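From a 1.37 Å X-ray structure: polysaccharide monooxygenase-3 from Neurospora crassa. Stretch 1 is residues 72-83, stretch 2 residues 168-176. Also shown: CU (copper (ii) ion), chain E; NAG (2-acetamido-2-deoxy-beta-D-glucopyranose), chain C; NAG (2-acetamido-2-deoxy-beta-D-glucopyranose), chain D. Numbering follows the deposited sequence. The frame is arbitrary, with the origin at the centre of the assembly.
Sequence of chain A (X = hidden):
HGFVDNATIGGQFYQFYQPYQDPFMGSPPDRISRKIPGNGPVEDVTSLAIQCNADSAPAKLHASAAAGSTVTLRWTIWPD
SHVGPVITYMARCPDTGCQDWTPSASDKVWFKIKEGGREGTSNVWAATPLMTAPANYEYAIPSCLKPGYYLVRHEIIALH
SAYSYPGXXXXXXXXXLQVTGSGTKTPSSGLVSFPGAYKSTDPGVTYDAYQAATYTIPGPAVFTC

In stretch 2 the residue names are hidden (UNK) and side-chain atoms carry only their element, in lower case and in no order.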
# COMPACT_ATOMS: atom_id res chain seq x y z
N THR A 72 -8.99 7.87 4.57
CA THR A 72 -8.49 8.71 3.49
C THR A 72 -6.98 8.76 3.54
O THR A 72 -6.39 9.06 4.58
CB THR A 72 -9.05 10.15 3.63
OG1 THR A 72 -10.47 10.11 3.59
CG2 THR A 72 -8.58 11.10 2.52
N LEU A 73 -6.35 8.50 2.41
CA LEU A 73 -4.93 8.73 2.26
C LEU A 73 -4.73 9.88 1.28
O LEU A 73 -5.43 9.98 0.29
CB LEU A 73 -4.24 7.47 1.71
CG LEU A 73 -4.47 6.20 2.52
CD1 LEU A 73 -3.72 5.04 1.87
CD2 LEU A 73 -4.01 6.34 3.95
N ARG A 74 -3.76 10.75 1.56
CA ARG A 74 -3.47 11.88 0.70
C ARG A 74 -2.02 11.79 0.22
O ARG A 74 -1.10 11.90 1.02
CB ARG A 74 -3.75 13.19 1.44
CG ARG A 74 -5.22 13.36 1.75
CD ARG A 74 -5.51 14.65 2.50
NE ARG A 74 -6.82 14.58 3.12
CZ ARG A 74 -7.10 14.05 4.31
NH1 ARG A 74 -6.16 13.57 5.11
NH2 ARG A 74 -8.36 14.06 4.71
N TRP A 75 -1.84 11.63 -1.09
CA TRP A 75 -0.53 11.59 -1.72
C TRP A 75 -0.00 12.96 -1.98
O TRP A 75 -0.77 13.90 -2.19
CB TRP A 75 -0.60 10.82 -3.04
CG TRP A 75 -0.61 9.33 -2.89
CD1 TRP A 75 -1.67 8.50 -2.58
CD2 TRP A 75 0.53 8.44 -3.11
NE1 TRP A 75 -1.27 7.19 -2.55
CE2 TRP A 75 0.05 7.09 -2.86
CE3 TRP A 75 1.87 8.64 -3.43
CZ2 TRP A 75 0.88 6.00 -2.97
CZ3 TRP A 75 2.69 7.53 -3.54
CH2 TRP A 75 2.20 6.24 -3.30
N THR A 76 1.32 13.04 -2.01
CA THR A 76 2.00 14.18 -2.62
C THR A 76 1.62 14.23 -4.11
O THR A 76 1.05 13.28 -4.64
CB THR A 76 3.51 14.06 -2.42
OG1 THR A 76 3.98 12.85 -3.03
CG2 THR A 76 3.85 14.04 -0.94
N ILE A 77 1.95 15.31 -4.82
CA ILE A 77 1.47 15.49 -6.18
C ILE A 77 1.97 14.40 -7.13
O ILE A 77 3.18 14.19 -7.24
CB ILE A 77 1.80 16.90 -6.73
CG1 ILE A 77 1.27 17.08 -8.15
CG2 ILE A 77 3.29 17.15 -6.75
CD1 ILE A 77 -0.21 17.39 -8.23
N TRP A 78 1.05 13.72 -7.82
CA TRP A 78 1.40 12.55 -8.61
C TRP A 78 1.65 12.91 -10.06
O TRP A 78 0.76 13.44 -10.71
CB TRP A 78 0.32 11.46 -8.46
CG TRP A 78 0.85 10.12 -8.92
CD1 TRP A 78 0.42 9.33 -9.99
CD2 TRP A 78 1.95 9.38 -8.34
NE1 TRP A 78 1.16 8.20 -10.11
CE2 TRP A 78 2.08 8.15 -9.12
CE3 TRP A 78 2.77 9.59 -7.25
CZ2 TRP A 78 3.08 7.22 -8.85
CZ3 TRP A 78 3.76 8.63 -6.96
CH2 TRP A 78 3.89 7.47 -7.74
N PRO A 79 2.85 12.63 -10.60
CA PRO A 79 3.14 13.02 -11.99
C PRO A 79 2.23 12.34 -13.02
O PRO A 79 1.98 11.14 -12.93
CB PRO A 79 4.60 12.61 -12.20
CG PRO A 79 4.99 11.80 -11.03
CD PRO A 79 4.03 12.06 -9.92
N ASP A 80 1.76 13.08 -14.02
CA ASP A 80 0.76 12.52 -14.97
C ASP A 80 1.28 11.42 -15.89
O ASP A 80 0.49 10.68 -16.47
CB ASP A 80 0.01 13.61 -15.76
CG ASP A 80 0.90 14.47 -16.63
OD1 ASP A 80 1.96 14.02 -17.10
OD2 ASP A 80 0.50 15.64 -16.86
N SER A 81 2.59 11.27 -15.99
CA SER A 81 3.16 10.15 -16.72
C SER A 81 2.96 8.83 -15.97
O SER A 81 2.92 7.77 -16.60
CB SER A 81 4.65 10.38 -16.92
OG SER A 81 5.31 10.42 -15.68
N HIS A 82 2.82 8.87 -14.64
CA HIS A 82 2.88 7.65 -13.80
C HIS A 82 1.54 6.94 -13.74
O HIS A 82 0.95 6.76 -12.66
CB HIS A 82 3.42 8.02 -12.42
CG HIS A 82 4.89 8.37 -12.41
ND1 HIS A 82 5.48 9.11 -13.36
CD2 HIS A 82 5.89 8.05 -11.51
CE1 HIS A 82 6.77 9.27 -13.08
NE2 HIS A 82 7.03 8.61 -11.95
N VAL A 83 1.03 6.54 -14.90
CA VAL A 83 -0.17 5.72 -14.98
C VAL A 83 0.11 4.35 -14.36
O VAL A 83 1.24 3.84 -14.43
CB VAL A 83 -0.66 5.54 -16.43
CG1 VAL A 83 -1.18 6.85 -17.00
CG2 VAL A 83 0.42 4.92 -17.31
N UNK A 168 8.87 -1.58 -14.08
CA UNK A 168 7.74 -1.19 -13.26
C UNK A 168 8.23 -0.48 -12.00
O UNK A 168 9.22 -0.91 -11.41
c UNK A 168 6.91 -2.39 -12.88
N UNK A 169 7.55 0.61 -11.60
CA UNK A 169 7.96 1.39 -10.44
C UNK A 169 6.92 1.25 -9.33
O UNK A 169 5.76 1.70 -9.49
o UNK A 169 8.86 5.43 -11.67
n UNK A 169 10.40 4.74 -13.13
c UNK A 169 8.18 2.86 -10.79
c UNK A 169 9.37 3.09 -11.72
c UNK A 169 9.52 4.53 -12.18
N UNK A 170 7.33 0.66 -8.22
CA UNK A 170 6.46 0.43 -7.08
C UNK A 170 6.71 1.48 -6.03
O UNK A 170 7.85 1.74 -5.70
c UNK A 170 7.44 -2.43 -8.40
c UNK A 170 6.08 -4.24 -9.25
c UNK A 170 6.48 -2.09 -7.47
c UNK A 170 7.24 -3.47 -9.30
c UNK A 170 5.33 -2.86 -7.40
c UNK A 170 6.70 -0.95 -6.49
c UNK A 170 5.13 -3.93 -8.28
N UNK A 171 5.64 2.06 -5.49
CA UNK A 171 5.71 3.11 -4.50
C UNK A 171 4.91 2.63 -3.27
O UNK A 171 3.79 3.08 -3.01
c UNK A 171 5.99 4.95 -6.22
c UNK A 171 6.54 5.14 -8.55
c UNK A 171 7.05 5.77 -5.94
c UNK A 171 7.84 6.29 -6.93
o UNK A 171 8.36 6.48 -9.26
c UNK A 171 7.58 5.97 -8.24
c UNK A 171 5.14 4.39 -5.12
c UNK A 171 5.77 4.61 -7.54
N UNK A 172 5.47 1.65 -2.52
CA UNK A 172 4.77 1.09 -1.36
C UNK A 172 5.07 1.84 -0.09
O UNK A 172 6.12 2.47 0.04
c UNK A 172 6.75 0.96 -2.77
c UNK A 172 5.36 -0.30 -1.25
c UNK A 172 6.77 -0.11 -1.71
N UNK A 173 4.15 1.74 0.85
CA UNK A 173 4.29 2.37 2.14
C UNK A 173 3.32 1.72 3.09
O UNK A 173 2.26 1.30 2.65
N UNK A 174 3.68 1.67 4.37
CA UNK A 174 2.90 0.96 5.35
C UNK A 174 2.52 1.84 6.53
O UNK A 174 3.31 2.67 6.97
c UNK A 174 3.68 -0.24 5.85
s UNK A 174 3.90 -1.49 4.57
N UNK A 175 1.28 1.69 7.00
CA UNK A 175 0.84 2.31 8.22
C UNK A 175 0.15 1.31 9.13
O UNK A 175 -0.17 0.21 8.69
c UNK A 175 0.01 3.59 7.92
c UNK A 175 -2.56 3.23 7.43
c UNK A 175 -2.43 3.10 5.25
c UNK A 175 -1.23 3.37 7.07
n UNK A 175 -1.18 3.26 5.72
n UNK A 175 -3.27 3.08 6.30
N UNK A 176 -0.02 1.70 10.39
CA UNK A 176 -0.38 0.78 11.45
C UNK A 176 -1.71 1.17 12.07
O UNK A 176 -1.89 2.30 12.55
n UNK A 176 3.14 0.64 14.03
c UNK A 176 2.05 0.33 11.86
c UNK A 176 3.25 0.19 12.79
c UNK A 176 0.74 0.75 12.50
o UNK A 176 4.28 -0.32 12.37
CU CU E . 8.36 8.99 -10.36
C1 NAG C . -2.30 16.51 3.47
C2 NAG C . -1.96 17.89 3.92
C3 NAG C . -2.35 18.70 2.70
C4 NAG C . -1.67 18.15 1.44
C5 NAG C . -1.77 16.62 1.36
C6 NAG C . -1.02 16.03 0.17
C7 NAG C . -2.36 18.81 6.16
C8 NAG C . -3.40 19.12 7.19
N2 NAG C . -2.80 18.25 5.03
O3 NAG C . -2.02 20.05 2.95
O4 NAG C . -2.42 18.62 0.35
O5 NAG C . -1.34 16.02 2.57
O6 NAG C . 0.33 16.44 0.13
O7 NAG C . -1.17 19.07 6.38
C1 NAG D . -1.56 20.30 -0.36
C2 NAG D . -2.39 20.08 -1.63
C3 NAG D . -2.76 21.44 -2.22
C4 NAG D . -3.34 22.37 -1.14
C5 NAG D . -2.44 22.39 0.10
C6 NAG D . -2.97 23.28 1.23
C7 NAG D . -2.01 17.98 -2.84
C8 NAG D . -1.04 17.17 -3.66
N2 NAG D . -1.59 19.19 -2.45
O3 NAG D . -3.65 21.30 -3.31
O4 NAG D . -3.49 23.68 -1.65
O5 NAG D . -2.30 21.07 0.57
O6 NAG D . -4.11 22.71 1.81
O7 NAG D . -3.12 17.54 -2.58

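Position 168 carries a single side-chain carbon beyond its backbone and lies out of reach of stretch 1. One carbon and nothing more defines Ala 168, a buried residue just ahead of the strand.

At position 169 the side chain is an unbranched run of three carbons, the third bearing one oxygen and one nitrogen, which is a carboxamide two methylenes from the backbone. The CA-to-CB bond points toward stretch 1, and the terminal oxygen comes within 3.7 Å of His 82 NE2. This is Gln 169, in an m, t conformation, and the oxygen is its OE1.

Position 170 has one carbon followed by a ring of six carbons with no heteroatom, and it touches nothing on stretch 1. It is Phe 170, a buried residue out of reach of stretch 1.

Position 171 again shows one carbon and a six-carbon ring, but here the ring bears an oxygen. The CA-to-CB bond points toward stretch 1; the first carbon lies 3.9 Å from Trp 75 CH2, a ring carbon lies 3.4 Å from Trp 78 CH2, and the oxygen carried by the ring lies 3.7 Å from His 82 NE2. A phenol of this kind identifies Tyr 171, with chi1 in the m well. Its OH donates a hydrogen bond to Gln 169 OE1 over 2.7 Å, so the two polar ends meet near the histidine.

Three carbons at position 172 close a ring onto the backbone nitrogen, the signature of Pro 172; its CA-to-CB bond points away from stretch 1. Position 173 has no side-chain atoms and is Gly 173. A CB there would point toward stretch 1 and would find room.

Position 174 holds one carbon and one sulfur, out of reach of stretch 1. It is Cys 174, bonded covalently to a group elsewhere in the structure. Position 175 presents one carbon and a five-membered ring of three carbons and two nitrogens; the CA-to-CB bond points toward stretch 1, and a ring carbon meets Leu 73 CD2 at 3.8 Å. The imidazole makes it His 175, and that carbon is CE1. Last, position 176 has three carbons in a chain, the third carrying one oxygen and one nitrogen; it is Gln 176, with no contact to stretch 1.

The contact buries 260 Å² in total and contains no hydrogen bond between the stretches; the contacts are van der Waals packing and an edge-to-face aromatic pair, with polar atoms of Tyr 171 and Gln 169 close to His 82 NE2 but not hydrogen-bonded to it. Tyr 171 is its centre, with 81 Å² covered. Trp 78 turns its edge to the tyrosine face, the ring centroids 4.9 Å apart and the planes at 88°, while Trp 75 brings its own edge to the backbone, with CH2 3.5 Å from Tyr 171 O. Within stretch 1, Trp 78 NE1 donates to His 82 O at 2.9 Å, tying the indole to the turn from Pro 79 to His 82. His 82 NE2 binds the copper at 2.1 Å, and His 82 ND1 donates to Ser 81 OG at 2.7 Å; the tyrosine and glutamine therefore pack beside a metal ligand already engaged through both ring nitrogens.

Stretch 2 (168-176) AQFYPGCHQ
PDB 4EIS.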